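Local coordinates for protein adhesin A (Fusobacterium nucleatum, PDB 3ETZ) that probably mediates attachment of the bacterium to host cells, as an adhesin built from an antiparallel helical hairpin that can oligomerise, at residues Val8-Leu11 / Gln12-Ala16; Leu53-Arg56 / Ala57-Gln61; Phe68-Ser71 / Gln72-Ala76. The protein carries 1 engineered substitution. All coordinates share one frame; numbering follows the deposited sequence.

Contact 1: residues Val8-Leu11 / Gln12-Ala16; sequences VGEL and QALDA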
loop_
_atom_site.group_PDB
_atom_site.type_symbol
_atom_site.label_atom_id
_atom_site.label_comp_id
_atom_site.label_asym_id
_atom_site.label_seq_id
_atom_site.Cartn_x
_atom_site.Cartn_y
_atom_site.Cartn_z
ATOM N N VAL A 8 -39.694 -15.672 21.213
ATOM C CA VAL A 8 -38.531 -16.515 21.474
ATOM C C VAL A 8 -37.846 -16.949 20.159
ATOM O O VAL A 8 -36.616 -17.051 20.091
ATOM C CB VAL A 8 -38.924 -17.778 22.278
ATOM C CG1 VAL A 8 -37.678 -18.617 22.579
ATOM C CG2 VAL A 8 -39.591 -17.379 23.580
ATOM N N GLY A 9 -38.641 -17.212 19.128
ATOM C CA GLY A 9 -38.073 -17.601 17.843
ATOM C C GLY A 9 -37.383 -16.400 17.198
ATOM O O GLY A 9 -36.342 -16.530 16.575
ATOM N N GLU A 10 -37.978 -15.219 17.328
ATOM C CA GLU A 10 -37.368 -14.021 16.760
ATOM C C GLU A 10 -36.023 -13.759 17.474
ATOM O O GLU A 10 -35.024 -13.450 16.829
ATOM C CB GLU A 10 -38.313 -12.828 16.926
ATOM C CG GLU A 10 -37.740 -11.445 16.583
ATOM C CD GLU A 10 -37.422 -11.250 15.106
ATOM O OE1 GLU A 10 -38.095 -11.861 14.251
ATOM O OE2 GLU A 10 -36.508 -10.458 14.798
ATOM N N LEU A 11 -35.992 -13.901 18.795
ATOM C CA LEU A 11 -34.751 -13.668 19.533
ATOM C C LEU A 11 -33.685 -14.704 19.151
ATOM O O LEU A 11 -32.493 -14.390 19.092
ATOM C CB LEU A 11 -35.016 -13.662 21.051
ATOM C CG LEU A 11 -35.913 -12.508 21.552
ATOM C CD1 LEU A 11 -36.138 -12.634 23.050
ATOM C CD2 LEU A 11 -35.284 -11.135 21.214
ATOM N N GLN A 12 -34.103 -15.938 18.868
ATOM C CA GLN A 12 -33.132 -16.954 18.478
ATOM C C GLN A 12 -32.555 -16.616 17.107
ATOM O O GLN A 12 -31.358 -16.784 16.881
ATOM C CB GLN A 12 -33.754 -18.355 18.448
ATOM C CG GLN A 12 -34.192 -18.882 19.802
ATOM C CD GLN A 12 -34.799 -20.279 19.704
ATOM O OE1 GLN A 12 -35.372 -20.653 18.672
ATOM N NE2 GLN A 12 -34.695 -21.048 20.781
ATOM N N ALA A 13 -33.396 -16.136 16.195
ATOM C CA ALA A 13 -32.907 -15.756 14.869
ATOM C C ALA A 13 -32.000 -14.526 14.976
ATOM O O ALA A 13 -30.977 -14.447 14.294
ATOM C CB ALA A 13 -34.069 -15.452 13.926
ATOM N N LEU A 14 -32.377 -13.561 15.814
ATOM C CA LEU A 14 -31.541 -12.369 15.966
ATOM C C LEU A 14 -30.175 -12.772 16.508
ATOM O O LEU A 14 -29.149 -12.258 16.082
ATOM C CB LEU A 14 -32.222 -11.344 16.876
ATOM C CG LEU A 14 -33.371 -10.577 16.208
ATOM C CD1 LEU A 14 -34.055 -9.661 17.202
ATOM C CD2 LEU A 14 -32.817 -9.769 15.033
ATOM N N ASP A 15 -30.147 -13.732 17.416
ATOM C CA ASP A 15 -28.887 -14.173 17.970
ATOM C C ASP A 15 -27.970 -14.830 16.937
ATOM O O ASP A 15 -26.747 -14.647 16.967
ATOM C CB ASP A 15 -29.117 -15.141 19.105
ATOM C CG ASP A 15 -27.828 -15.518 19.798
ATOM O OD1 ASP A 15 -27.129 -14.631 20.319
ATOM O OD2 ASP A 15 -27.508 -16.710 19.819
ATOM N N ALA A 16 -28.554 -15.630 16.046
ATOM C CA ALA A 16 -27.763 -16.285 15.011
ATOM C C ALA A 16 -27.214 -15.218 14.046
ATOM O O ALA A 16 -26.056 -15.293 13.624
ATOM C CB ALA A 16 -28.630 -17.319 14.254
#
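The shortest of the sound polar bonds here runs from Leu14 N to Glu10 O, 2.8 Å long and close to straight at the hydrogen (160°). Three further backbone bonds of the same i to i+4 kind flank it: Gln12 N to Val8 O, Ala13 N to Gly9 O and Asp15 N to Leu11 O. Together they identify about two uninterrupted turns of alpha helix near the start of helix 5-63, the longer arm of the antiparallel helix-loop-helix. Over this frame the side chains meet along one flank. The Glu10 chain is bent at chi2 (67°), which turns its carboxylate forward along the helix, so that OE2 lies 3.4 Å from Leu14 CG and 3.5 Å from Leu14 CD1. This is a van der Waals approach of a carboxylate oxygen to a branched apolar end, and the two side chains cross obliquely. Leu11 and Leu14 touch more loosely, with CD2 of Leu11 4.4 Å from CD1 of Leu14. On another side of the helix, the extended Gln12 chain runs back past the preceding turn: its CG packs 3.1 Å from Val8 O, and its NE2 comes within 4.2 Å of Val8 CG1. Beyond the segment, Asp15 OD1 accepts a hydrogen bond from Gln19 NE2, one turn later.

Contact 2: residues Leu53-Arg56 / Ala57-Gln61; sequences LSQR and AQRLQ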
loop_
_atom_site.group_PDB
_atom_site.type_symbol
_atom_site.label_atom_id
_atom_site.label_comp_id
_atom_site.label_asym_id
_atom_site.label_seq_id
_atom_site.Cartn_x
_atom_site.Cartn_y
_atom_site.Cartn_z
ATOM N N LEU A 53 17.612 3.819 -7.237
ATOM C CA LEU A 53 17.341 4.236 -8.603
ATOM C C LEU A 53 17.342 5.758 -8.763
ATOM O O LEU A 53 17.702 6.283 -9.807
ATOM C CB LEU A 53 16.017 3.612 -9.083
ATOM C CG LEU A 53 16.115 2.391 -10.037
ATOM C CD1 LEU A 53 17.470 1.670 -9.916
ATOM C CD2 LEU A 53 14.950 1.447 -9.826
ATOM N N SER A 54 16.931 6.471 -7.737
ATOM C CA SER A 54 16.957 7.922 -7.814
ATOM C C SER A 54 18.418 8.349 -7.889
ATOM O O SER A 54 18.768 9.285 -8.588
ATOM C CB SER A 54 16.298 8.549 -6.584
ATOM O OG SER A 54 14.907 8.284 -6.584
ATOM N N GLN A 55 19.279 7.658 -7.163
ATOM C CA GLN A 55 20.704 8.011 -7.179
ATOM C C GLN A 55 21.231 7.760 -8.594
ATOM O O GLN A 55 21.956 8.572 -9.186
ATOM C CB GLN A 55 21.472 7.151 -6.180
ATOM C CG GLN A 55 22.945 7.542 -6.091
ATOM C CD GLN A 55 23.761 6.565 -5.270
ATOM O OE1 GLN A 55 23.260 5.968 -4.323
ATOM N NE2 GLN A 55 25.040 6.412 -5.622
ATOM N N ARG A 56 20.837 6.624 -9.157
ATOM C CA ARG A 56 21.257 6.290 -10.506
ATOM C C ARG A 56 20.790 7.310 -11.543
ATOM O O ARG A 56 21.577 7.753 -12.388
ATOM C CB ARG A 56 20.736 4.894 -10.881
ATOM C CG ARG A 56 21.167 4.442 -12.274
ATOM C CD ARG A 56 20.661 3.027 -12.573
ATOM N NE ARG A 56 21.346 2.012 -11.778
ATOM C CZ ARG A 56 21.136 0.703 -11.906
ATOM N NH1 ARG A 56 20.251 0.259 -12.794
ATOM N NH2 ARG A 56 21.822 -0.163 -11.168
ATOM N N ALA A 57 19.515 7.682 -11.496
ATOM C CA ALA A 57 18.970 8.642 -12.463
ATOM C C ALA A 57 19.631 10.001 -12.334
ATOM O O ALA A 57 19.912 10.662 -13.348
ATOM C CB ALA A 57 17.441 8.793 -12.292
ATOM N N GLN A 58 19.869 10.424 -11.098
ATOM C CA GLN A 58 20.508 11.713 -10.863
ATOM C C GLN A 58 21.937 11.732 -11.423
ATOM O O GLN A 58 22.361 12.715 -12.022
ATOM C CB GLN A 58 20.482 12.008 -9.360
ATOM C CG GLN A 58 19.032 12.368 -8.904
ATOM C CD GLN A 58 18.862 12.466 -7.412
ATOM O OE1 GLN A 58 19.823 12.675 -6.682
ATOM N NE2 GLN A 58 17.621 12.331 -6.951
ATOM N N ARG A 59 22.674 10.636 -11.241
ATOM C CA ARG A 59 24.029 10.555 -11.754
ATOM C C ARG A 59 24.011 10.557 -13.276
ATOM O O ARG A 59 24.810 11.242 -13.899
ATOM C CB ARG A 59 24.726 9.293 -11.247
ATOM C CG ARG A 59 26.167 9.114 -11.784
ATOM C CD ARG A 59 26.863 7.917 -11.125
ATOM N NE ARG A 59 26.211 6.648 -11.464
ATOM C CZ ARG A 59 25.512 5.901 -10.606
ATOM N NH1 ARG A 59 25.369 6.290 -9.345
ATOM N NH2 ARG A 59 24.959 4.757 -11.011
ATOM N N LEU A 60 23.104 9.785 -13.879
ATOM C CA LEU A 60 23.020 9.748 -15.332
ATOM C C LEU A 60 22.819 11.168 -15.844
ATOM O O LEU A 60 23.477 11.577 -16.811
ATOM C CB LEU A 60 21.847 8.872 -15.807
ATOM C CG LEU A 60 21.990 7.364 -15.551
ATOM C CD1 LEU A 60 20.650 6.623 -15.827
ATOM C CD2 LEU A 60 23.089 6.816 -16.444
ATOM N N GLN A 61 21.926 11.915 -15.195
ATOM C CA GLN A 61 21.631 13.277 -15.628
ATOM C C GLN A 61 22.836 14.192 -15.495
ATOM O O GLN A 61 23.154 14.921 -16.420
ATOM C CB GLN A 61 20.454 13.872 -14.834
ATOM C CG GLN A 61 19.930 15.216 -15.403
ATOM C CD GLN A 61 19.420 15.088 -16.852
ATOM O OE1 GLN A 61 18.404 14.425 -17.114
ATOM N NE2 GLN A 61 20.135 15.712 -17.794
HETATM O O HOH W 1 26.050 8.516 -7.423
HETATM O O HOH W 2 23.099 2.541 -9.694
#
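Gln55 and Arg59 both start with CG anti to the backbone N (chi1 -176° and 178°), and the Arg59 chain then bends at chi3 (65°), folding its guanidinium back over the preceding turn. Arg56 leaves its backbone in the same way, and these three long polar chains come together through two waters. Water 1 accepts from Gln55 NE2 at 2.9 Å and from Arg59 NH1 at 3.0 Å, bridging an amide and a guanidinium whose planes stand perpendicular. Gln55 NE2 itself lies at the edge of the Arg59 guanidinium, 3.7 Å from Arg59 NH1; both are donors, so the shared water is what links them. Water 2 joins the two arginines, accepting from Arg56 NE at 2.8 Å and from Arg59 NH2 at 3.2 Å. Both waters sit in the plane of the Arg59 group. The like-charged ends approach no closer than 4.6 Å, between Arg56 NE and Arg59 NH2, a separation across which the bridging water probably eases repulsion.

Beneath, i to i+4 bonds such as Ala57 N to Leu53 O (2.8 Å) define regular alpha helix, and Gln58 packs its CG 3.1 Å from Ser54 O. Ser54 OG turns back to bond Tyr50 O. The Arg56 guanidinium also has Leu53 CD1 above one face, toward its rim, while its NH1 bonds Tyr80 OH on the partner arm. On the side facing that arm, Leu53, buried Ala57 and Leu60 pack on Tyr80, and Leu60 also meets Tyr73, joining helix 5-63 to helix 70-108 in the antiparallel hairpin.

Contact 3: residues Phe68-Ser71 / Gln72-Ala76; sequences FYKS and QYQEA. Engineered in segment 72-76: Ala76 (natural residue Leu).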
loop_
_atom_site.group_PDB
_atom_site.type_symbol
_atom_site.label_atom_id
_atom_site.label_comp_id
_atom_site.label_asym_id
_atom_site.label_seq_id
_atom_site.Cartn_x
_atom_site.Cartn_y
_atom_site.Cartn_z
ATOM N N PHE A 68 30.532 10.342 -23.826
ATOM C CA PHE A 68 30.568 10.257 -25.269
ATOM C C PHE A 68 29.145 10.010 -25.750
ATOM O O PHE A 68 28.683 10.651 -26.700
ATOM C CB PHE A 68 31.470 9.119 -25.748
ATOM C CG PHE A 68 31.524 8.990 -27.248
ATOM C CD1 PHE A 68 32.299 9.869 -28.016
ATOM C CD2 PHE A 68 30.772 8.019 -27.898
ATOM C CE1 PHE A 68 32.319 9.775 -29.419
ATOM C CE2 PHE A 68 30.784 7.911 -29.294
ATOM C CZ PHE A 68 31.559 8.794 -30.056
ATOM N N TYR A 69 28.440 9.092 -25.089
ATOM C CA TYR A 69 27.074 8.767 -25.486
ATOM C C TYR A 69 26.068 9.619 -24.722
ATOM O O TYR A 69 25.174 9.111 -24.038
ATOM C CB TYR A 69 26.807 7.268 -25.277
ATOM C CG TYR A 69 27.556 6.398 -26.257
ATOM C CD1 TYR A 69 27.247 6.432 -27.621
ATOM C CD2 TYR A 69 28.604 5.559 -25.834
ATOM C CE1 TYR A 69 27.955 5.658 -28.538
ATOM C CE2 TYR A 69 29.325 4.774 -26.755
ATOM C CZ TYR A 69 28.996 4.830 -28.101
ATOM O OH TYR A 69 29.685 4.073 -29.039
ATOM N N LYS A 70 26.233 10.931 -24.867
ATOM C CA LYS A 70 25.393 11.935 -24.222
ATOM C C LYS A 70 23.893 11.727 -24.384
ATOM O O LYS A 70 23.139 11.788 -23.413
ATOM C CB LYS A 70 25.772 13.327 -24.754
ATOM C CG LYS A 70 24.854 14.444 -24.281
ATOM C CD LYS A 70 25.405 15.821 -24.656
ATOM C CE LYS A 70 24.401 16.915 -24.310
ATOM N NZ LYS A 70 24.938 18.277 -24.621
ATOM N N SER A 71 23.481 11.488 -25.622
ATOM C CA SER A 71 22.082 11.291 -25.997
ATOM C C SER A 71 21.432 10.105 -25.265
ATOM O O SER A 71 20.265 10.178 -24.834
ATOM C CB SER A 71 22.010 11.083 -27.512
ATOM O OG SER A 71 20.718 10.670 -27.915
ATOM N N GLN A 72 22.183 9.015 -25.139
ATOM C CA GLN A 72 21.698 7.825 -24.460
ATOM C C GLN A 72 21.681 8.020 -22.951
ATOM O O GLN A 72 20.814 7.487 -22.272
ATOM C CB GLN A 72 22.553 6.623 -24.859
ATOM C CG GLN A 72 22.261 6.195 -26.283
ATOM C CD GLN A 72 23.280 5.256 -26.841
ATOM O OE1 GLN A 72 23.514 4.170 -26.298
ATOM N NE2 GLN A 72 23.901 5.659 -27.951
ATOM N N TYR A 73 22.634 8.780 -22.414
ATOM C CA TYR A 73 22.615 9.021 -20.981
ATOM C C TYR A 73 21.379 9.850 -20.645
ATOM O O TYR A 73 20.735 9.634 -19.619
ATOM C CB TYR A 73 23.871 9.760 -20.522
ATOM C CG TYR A 73 24.999 8.802 -20.149
ATOM C CD1 TYR A 73 25.684 8.073 -21.131
ATOM C CD2 TYR A 73 25.336 8.578 -18.807
ATOM C CE1 TYR A 73 26.666 7.148 -20.776
ATOM C CE2 TYR A 73 26.318 7.654 -18.453
ATOM C CZ TYR A 73 26.969 6.948 -19.434
ATOM O OH TYR A 73 27.906 6.015 -19.082
ATOM N N GLN A 74 21.062 10.800 -21.525
ATOM C CA GLN A 74 19.909 11.681 -21.338
ATOM C C GLN A 74 18.622 10.882 -21.414
ATOM O O GLN A 74 17.702 11.086 -20.626
ATOM C CB GLN A 74 19.885 12.780 -22.418
ATOM C CG GLN A 74 21.096 13.710 -22.378
ATOM C CD GLN A 74 21.004 14.867 -23.374
ATOM O OE1 GLN A 74 20.623 14.682 -24.539
ATOM N NE2 GLN A 74 21.372 16.061 -22.923
ATOM N N GLU A 75 18.549 9.988 -22.381
ATOM C CA GLU A 75 17.368 9.160 -22.549
ATOM C C GLU A 75 17.199 8.207 -21.356
ATOM O O GLU A 75 16.100 8.004 -20.880
ATOM C CB GLU A 75 17.478 8.363 -23.841
ATOM C CG GLU A 75 16.269 7.519 -24.129
ATOM C CD GLU A 75 16.329 6.880 -25.506
ATOM O OE1 GLU A 75 16.812 7.547 -26.448
ATOM O OE2 GLU A 75 15.879 5.721 -25.656
ATOM N N ALA A 76 18.291 7.626 -20.875
ATOM C CA ALA A 76 18.205 6.716 -19.735
ATOM C C ALA A 76 17.730 7.458 -18.473
ATOM O O ALA A 76 16.912 6.943 -17.700
ATOM C CB ALA A 76 19.568 6.059 -19.492
#
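The second arm of the helical hairpin begins here: Tyr69 is the N-cap residue of helix 70-108 and the centre of an inverse gamma turn, whose weak bond joins Lys70 N to Phe68 O. From this position Tyr69 O accepts two backbone donors, Tyr73 N at 3.0 Å (153° at the hydrogen) and, weakly, Gln72 N at 3.2 Å. Gln74 N to Lys70 O and Glu75 N to Ser71 O then continue the i to i+4 pattern. Before the helix, the Tyr69 ring receives Phe68 CD2 over the centre of one face. With CG beside its backbone N (chi1 -70°), Tyr69 runs alongside Gln72, pointing the same way; Gln72 NE2 approaches CD1 of Tyr69 obliquely at 3.4 Å, with ring and amide planes 44° apart. Lys70, fully extended, brings its CE to 3.4 Å from Gln74 NE2. Tyr73 turns toward the other arm, packing on Glu63, and the engineered Ala76 (Leu in the natural sequence) touches Leu60. The Tyr73 ring meets the carbonyl of Tyr69 edge-on, its CD1 lying 3.1 Å from Tyr69 O in the ring plane.

All three are surface contacts, two within a helix and one at a helix start. Contacts 1 and 2 share helix 5-63, with centres 66 Å apart on opposite sides of the chain's centre; contact 3 opens helix 70-108. Contacts 2 and 3 are neighbours across the hairpin, 12 Å between centres, and touch through Leu60 CD2 and Tyr73 CD2 (3.7 Å) and through Leu60 CD1 and the engineered Ala76 CB (3.9 Å). Contact 1 touches neither. Of the touching residues, buried Ala57 in contact 2 is the single exception to partial or full exposure. Direct carboxylate-leucine packing marks contact 1, water bridges contact 2, and tyrosine rings beside an amide and a backbone carbonyl contact 3.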